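Side-chain contacts in NAD(P)H-flavin oxidoreductase (Staphylococcus epidermidis ATCC 12228, PDB 3GBH), which probably transfers electrons from NAD(P)H through bound flavin mononucleotide, acting as a nitroreductase-family oxidoreductase: residues K44-V49 / S143-M148; R55-Q60 / D174-D179. All coordinates share one frame; numbering follows the deposited sequence.

Contact 1 (K44-V49 / S143-M148). With FMN (flavin mononucleotide), chain E.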
loop_
_atom_site.group_PDB
_atom_site.type_symbol
_atom_site.label_atom_id
_atom_site.label_comp_id
_atom_site.label_asym_id
_atom_site.label_seq_id
_atom_site.Cartn_x
_atom_site.Cartn_y
_atom_site.Cartn_z
ATOM N N LYS B 44 -8.780 -27.368 -6.251
ATOM C CA LYS B 44 -9.430 -26.373 -5.358
ATOM C C LYS B 44 -9.974 -25.161 -6.109
ATOM O O LYS B 44 -10.641 -24.313 -5.525
ATOM C CB LYS B 44 -8.485 -25.908 -4.240
ATOM C CG LYS B 44 -8.193 -26.960 -3.219
ATOM C CD LYS B 44 -7.128 -26.544 -2.144
ATOM C CE LYS B 44 -7.675 -25.516 -1.168
ATOM N NZ LYS B 44 -8.772 -26.086 -0.364
ATOM N N ALA B 45 -9.666 -25.062 -7.399
ATOM C CA ALA B 45 -10.241 -24.065 -8.293
ATOM C C ALA B 45 -11.758 -24.085 -8.206
ATOM O O ALA B 45 -12.355 -25.136 -7.957
ATOM C CB ALA B 45 -9.814 -24.361 -9.740
ATOM N N PRO B 46 -12.393 -22.940 -8.471
ATOM C CA PRO B 46 -13.840 -22.912 -8.475
ATOM C C PRO B 46 -14.383 -23.455 -9.792
ATOM O O PRO B 46 -13.676 -23.512 -10.794
ATOM C CB PRO B 46 -14.152 -21.414 -8.354
ATOM C CG PRO B 46 -13.013 -20.760 -9.056
ATOM C CD PRO B 46 -11.815 -21.630 -8.823
ATOM N N SER B 47 -15.648 -23.839 -9.779
ATOM C CA SER B 47 -16.322 -24.267 -10.985
ATOM C C SER B 47 -17.799 -23.976 -10.857
ATOM O O SER B 47 -18.329 -23.842 -9.747
ATOM C CB SER B 47 -16.103 -25.758 -11.234
ATOM O OG SER B 47 -16.656 -26.525 -10.167
ATOM N N SER B 48 -18.471 -23.894 -12.004
ATOM C CA SER B 48 -19.889 -23.555 -12.027
ATOM C C SER B 48 -20.633 -24.628 -11.219
ATOM O O SER B 48 -20.415 -25.815 -11.414
ATOM C CB SER B 48 -20.374 -23.454 -13.502
ATOM O OG SER B 48 -21.770 -23.221 -13.590
ATOM N N VAL B 49 -21.477 -24.187 -10.286
ATOM C CA VAL B 49 -22.187 -25.045 -9.311
ATOM C C VAL B 49 -21.341 -26.147 -8.663
ATOM O O VAL B 49 -21.867 -27.177 -8.250
ATOM C CB VAL B 49 -23.549 -25.580 -9.855
ATOM C CG1 VAL B 49 -24.525 -24.388 -9.982
ATOM C CG2 VAL B 49 -23.395 -26.285 -11.185
ATOM N N SER B 143 -12.487 -25.780 -16.646
ATOM C CA SER B 143 -11.236 -26.533 -16.805
ATOM C C SER B 143 -10.021 -25.619 -16.974
ATOM O O SER B 143 -8.923 -25.941 -16.513
ATOM C CB SER B 143 -11.339 -27.479 -17.995
ATOM O OG SER B 143 -12.404 -28.412 -17.831
ATOM N N SER B 144 -10.225 -24.484 -17.631
ATOM C CA SER B 144 -9.188 -23.462 -17.761
ATOM C C SER B 144 -8.846 -22.790 -16.422
ATOM O O SER B 144 -7.683 -22.471 -16.138
ATOM C CB SER B 144 -9.607 -22.444 -18.836
ATOM O OG SER B 144 -9.758 -23.117 -20.092
ATOM N N LEU B 145 -9.856 -22.559 -15.585
ATOM C CA LEU B 145 -9.599 -22.030 -14.252
ATOM C C LEU B 145 -8.668 -22.973 -13.471
ATOM O O LEU B 145 -7.696 -22.530 -12.848
ATOM C CB LEU B 145 -10.894 -21.769 -13.488
ATOM C CG LEU B 145 -11.870 -20.709 -14.048
ATOM C CD1 LEU B 145 -13.145 -20.700 -13.248
ATOM C CD2 LEU B 145 -11.222 -19.320 -14.054
HETATM N N MSE B 146 -8.976 -24.273 -13.500
HETATM C CA MSE B 146 -8.167 -25.288 -12.831
HETATM C C MSE B 146 -6.770 -25.348 -13.457
HETATM O O MSE B 146 -5.781 -25.395 -12.751
HETATM C CB MSE B 146 -8.878 -26.633 -12.900
HETATM C CG MSE B 146 -8.227 -27.762 -12.164
HETATM SE SE MSE B 146 -6.799 -28.583 -13.188
HETATM C CE MSE B 146 -7.919 -29.329 -14.641
ATOM N N ALA B 147 -6.698 -25.307 -14.777
ATOM C CA ALA B 147 -5.405 -25.340 -15.478
ATOM C C ALA B 147 -4.434 -24.224 -15.038
ATOM O O ALA B 147 -3.226 -24.493 -14.828
ATOM C CB ALA B 147 -5.606 -25.299 -16.995
HETATM N N MSE B 148 -4.945 -22.994 -14.854
HETATM C CA MSE B 148 -4.076 -21.898 -14.426
HETATM C C MSE B 148 -3.536 -22.204 -13.035
HETATM O O MSE B 148 -2.356 -22.074 -12.767
HETATM C CB MSE B 148 -4.838 -20.570 -14.393
HETATM C CG MSE B 148 -3.951 -19.392 -14.061
HETATM SE SE MSE B 148 -2.808 -18.886 -15.569
HETATM C CE MSE B 148 -1.067 -19.442 -14.855
HETATM N N1 FMN E . -21.623 -18.434 -7.718
HETATM C C2 FMN E . -22.770 -17.674 -7.615
HETATM O O2 FMN E . -23.179 -17.337 -6.487
HETATM N N3 FMN E . -23.460 -17.306 -8.763
HETATM C C4 FMN E . -23.024 -17.678 -10.026
HETATM O O4 FMN E . -23.689 -17.303 -11.010
HETATM C C4A FMN E . -21.858 -18.469 -10.144
HETATM N N5 FMN E . -21.393 -18.910 -11.377
HETATM C C5A FMN E . -20.108 -19.424 -11.466
HETATM C C6 FMN E . -19.496 -19.572 -12.710
HETATM C C7 FMN E . -18.219 -20.053 -12.837
HETATM C C7M FMN E . -17.576 -20.184 -14.194
HETATM C C8 FMN E . -17.520 -20.409 -11.699
HETATM C C8M FMN E . -16.118 -20.912 -11.837
HETATM C C9 FMN E . -18.101 -20.268 -10.450
HETATM C C9A FMN E . -19.411 -19.781 -10.309
HETATM N N10 FMN E . -20.027 -19.625 -9.065
HETATM C C10 FMN E . -21.175 -18.861 -8.975
HETATM C "C1'" FMN E . -19.269 -19.957 -7.785
HETATM C "C2'" FMN E . -19.251 -21.467 -7.598
HETATM O "O2'" FMN E . -20.470 -21.925 -7.029
HETATM C "C3'" FMN E . -18.120 -21.828 -6.647
HETATM O "O3'" FMN E . -16.893 -21.446 -7.209
HETATM C "C4'" FMN E . -18.103 -23.304 -6.282
HETATM O "O4'" FMN E . -19.287 -23.521 -5.528
HETATM C "C5'" FMN E . -16.841 -23.629 -5.483
HETATM O "O5'" FMN E . -16.784 -22.880 -4.256
HETATM P P FMN E . -15.536 -21.920 -3.948
HETATM O O1P FMN E . -15.773 -21.211 -2.619
HETATM O O2P FMN E . -15.414 -20.911 -5.064
HETATM O O3P FMN E . -14.249 -22.653 -3.911
#
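Leu-145 turns CG opposite its own carbonyl carbon (chi1 -63°) and keeps chi2 extended, which carries CD1 off helix 132-156 toward Pro-46 and the flavin. The two side chains cross at about a right angle: CD1 of Leu-145 lies 4.2 Å from CG of Pro-46 and 3.8 Å from the Pro-46 O. CD1 of Leu-145 also lies close to the flavin, 3.3 Å from FMN C8M. Pro-46 touches the ribityl chain and the phosphate, its CB 3.0 Å from FMN O3' and 3.6 Å from O2P. The methyl of Ala-45 rests on the helix backbone, CB to CA of Met-146 at 3.6 Å. The helix also brings Met-146 CB to 4.0 Å from Ala-45 CB. Met-146, modelled as selenomethionine, sets CG anti to its nitrogen (chi1 -175°) and bends twice beyond, leading the selenium end away toward Trp-54 and Ile-56. No hydrogen bond joins the loop to the helix, and the buried Pro-46 O has no polar partner. Arg-18, Ser-20 and Lys-22 of the second subunit are among the groups hydrogen-bonded to FMN. The pocket therefore lies between subunits, and this contact supplies an apolar seat for the dimethylbenzene end of the flavin.

Contact 2 (R55-Q60 / D174-D179)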
loop_
_atom_site.group_PDB
_atom_site.type_symbol
_atom_site.label_atom_id
_atom_site.label_comp_id
_atom_site.label_asym_id
_atom_site.label_seq_id
_atom_site.Cartn_x
_atom_site.Cartn_y
_atom_site.Cartn_z
ATOM N N ARG B 55 -11.281 -33.341 -16.330
ATOM C CA ARG B 55 -10.747 -34.709 -16.295
ATOM C C ARG B 55 -9.333 -34.671 -16.857
ATOM O O ARG B 55 -9.130 -34.255 -17.991
ATOM C CB ARG B 55 -11.609 -35.626 -17.152
ATOM C CG ARG B 55 -13.100 -35.635 -16.760
ATOM C CD ARG B 55 -13.391 -36.220 -15.372
ATOM N NE ARG B 55 -14.833 -36.209 -15.141
ATOM C CZ ARG B 55 -15.484 -35.323 -14.396
ATOM N NH1 ARG B 55 -14.850 -34.362 -13.732
ATOM N NH2 ARG B 55 -16.798 -35.407 -14.309
ATOM N N ILE B 56 -8.362 -35.121 -16.077
ATOM C CA ILE B 56 -6.941 -34.989 -16.437
ATOM C C ILE B 56 -6.351 -36.354 -16.849
ATOM O O ILE B 56 -6.282 -37.274 -16.035
ATOM C CB ILE B 56 -6.116 -34.417 -15.272
ATOM C CG1 ILE B 56 -6.735 -33.097 -14.769
ATOM C CG2 ILE B 56 -4.624 -34.226 -15.737
ATOM C CD1 ILE B 56 -6.061 -32.527 -13.515
ATOM N N ALA B 57 -5.938 -36.472 -18.118
ATOM C CA ALA B 57 -5.139 -37.607 -18.590
ATOM C C ALA B 57 -3.666 -37.221 -18.418
ATOM O O ALA B 57 -3.186 -36.308 -19.093
ATOM C CB ALA B 57 -5.460 -37.941 -20.073
ATOM N N VAL B 58 -2.970 -37.883 -17.488
ATOM C CA VAL B 58 -1.564 -37.588 -17.209
ATOM C C VAL B 58 -0.768 -38.568 -18.070
ATOM O O VAL B 58 -0.539 -39.729 -17.671
ATOM C CB VAL B 58 -1.243 -37.779 -15.716
ATOM C CG1 VAL B 58 0.206 -37.425 -15.424
ATOM C CG2 VAL B 58 -2.241 -36.972 -14.810
ATOM N N VAL B 59 -0.397 -38.123 -19.275
ATOM C CA VAL B 59 0.332 -38.968 -20.203
ATOM C C VAL B 59 1.813 -38.988 -19.853
ATOM O O VAL B 59 2.531 -38.042 -20.110
ATOM C CB VAL B 59 0.138 -38.517 -21.668
ATOM C CG1 VAL B 59 0.917 -39.440 -22.616
ATOM C CG2 VAL B 59 -1.352 -38.498 -22.001
ATOM N N GLN B 60 2.259 -40.105 -19.295
ATOM C CA GLN B 60 3.638 -40.253 -18.839
ATOM C C GLN B 60 4.367 -41.451 -19.465
ATOM O O GLN B 60 5.576 -41.398 -19.617
ATOM C CB GLN B 60 3.662 -40.359 -17.315
ATOM C CG GLN B 60 2.809 -41.524 -16.807
ATOM C CD GLN B 60 2.963 -41.818 -15.307
ATOM O OE1 GLN B 60 2.675 -42.939 -14.869
ATOM N NE2 GLN B 60 3.347 -40.796 -14.516
ATOM N N ASP B 174 -10.325 -40.334 -28.786
ATOM C CA ASP B 174 -10.290 -41.686 -29.315
ATOM C C ASP B 174 -8.927 -42.361 -29.122
ATOM O O ASP B 174 -8.850 -43.566 -28.852
ATOM C CB ASP B 174 -10.634 -41.691 -30.810
ATOM C CG ASP B 174 -12.083 -41.271 -31.095
ATOM O OD1 ASP B 174 -12.995 -41.624 -30.294
ATOM O OD2 ASP B 174 -12.299 -40.588 -32.134
ATOM N N ILE B 175 -7.857 -41.598 -29.324
ATOM C CA ILE B 175 -6.504 -42.136 -29.275
ATOM C C ILE B 175 -6.176 -42.609 -27.856
ATOM O O ILE B 175 -5.621 -43.669 -27.668
ATOM C CB ILE B 175 -5.441 -41.099 -29.787
ATOM C CG1 ILE B 175 -5.610 -40.878 -31.292
ATOM C CG2 ILE B 175 -4.024 -41.581 -29.503
ATOM C CD1 ILE B 175 -4.881 -39.664 -31.839
ATOM N N ILE B 176 -6.545 -41.836 -26.854
ATOM C CA ILE B 176 -6.199 -42.205 -25.485
ATOM C C ILE B 176 -7.243 -43.085 -24.801
ATOM O O ILE B 176 -6.978 -43.631 -23.738
ATOM C CB ILE B 176 -5.847 -40.991 -24.611
ATOM C CG1 ILE B 176 -7.074 -40.175 -24.242
ATOM C CG2 ILE B 176 -4.816 -40.096 -25.331
ATOM C CD1 ILE B 176 -6.727 -38.983 -23.367
ATOM N N GLY B 177 -8.411 -43.217 -25.427
ATOM C CA GLY B 177 -9.454 -44.100 -24.943
ATOM C C GLY B 177 -10.475 -43.452 -24.050
ATOM O O GLY B 177 -10.913 -44.071 -23.076
ATOM N N TYR B 178 -10.833 -42.201 -24.346
ATOM C CA TYR B 178 -11.928 -41.522 -23.671
ATOM C C TYR B 178 -13.065 -41.382 -24.660
ATOM O O TYR B 178 -12.837 -41.214 -25.869
ATOM C CB TYR B 178 -11.517 -40.137 -23.185
ATOM C CG TYR B 178 -10.576 -40.097 -21.993
ATOM C CD1 TYR B 178 -9.875 -41.223 -21.562
ATOM C CD2 TYR B 178 -10.379 -38.917 -21.311
ATOM C CE1 TYR B 178 -9.011 -41.153 -20.474
ATOM C CE2 TYR B 178 -9.520 -38.840 -20.232
ATOM C CZ TYR B 178 -8.847 -39.953 -19.815
ATOM O OH TYR B 178 -8.019 -39.849 -18.728
ATOM N N ASP B 179 -14.288 -41.456 -24.149
ATOM C CA ASP B 179 -15.497 -41.382 -24.982
ATOM C C ASP B 179 -15.517 -39.983 -25.614
ATOM O O ASP B 179 -15.685 -38.984 -24.901
ATOM C CB ASP B 179 -16.729 -41.607 -24.084
ATOM C CG ASP B 179 -18.048 -41.605 -24.849
ATOM O OD1 ASP B 179 -18.117 -41.046 -25.965
ATOM O OD2 ASP B 179 -19.024 -42.169 -24.300
#
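Ala-57 and Ile-176 make the first apolar pair, the strand methyl CB standing 3.7 Å from the helix residue's CD1. Ile-176 holds CG1 in the crowded position between its nitrogen and carbonyl carbon (chi1 73°), with the chain extended beyond it, and CD1 also sits 4.0 Å above the plane of the Tyr-178 ring, over its centre. Tyr-178 makes the second, its CZ within 3.9 Å of Ala-57 CB. Between the two residues Gly-177 takes a positive phi of 93°, where helix 172-176 gives way to the loop. Strand 54-59 is one of the two outermost strands of its own chain's antiparallel sheet, yet residues 56-58 pair in parallel with a strand of the second subunit, so the sheet runs on across the subunit interface, consistent with the C-terminal strand exchange known in the nitroreductase family. Among aromatic contacts, the Tyr-178 ring meets Phe-89 of strand 84-91, the planes inclined by about 50°. Of the polar groups, the Tyr-178 OH sits 3.5 Å from Ala-57 CB and is hydrogen-bonded to OE2 of Glu-211 of the second subunit; Arg-55 NH2 forms a salt bridge within the chain, to Asp-91 OD2 on strand 84-91.

Overall arrangement
Contacts 1 and 2 are both buried, but contact 1 lies deeper, about 8 Å from the centre of the chain against about 13 Å for contact 2, whose Tyr-178 is partly exposed. Their centres are about 19 Å apart, and strand 54-59 connects them: Ile-56, its side chain directed away from residues 174-179, places CD1 3.9 Å from CE of Met-146, while Ala-57 serves the other side. Neither contact has a hydrogen bond between its segments, and both reach the second subunit. They differ in what they border: 44-49/143-148 lines the flavin pocket, whereas 55-60/174-179 packs a helix end against a sheet edge that the partner chain extends.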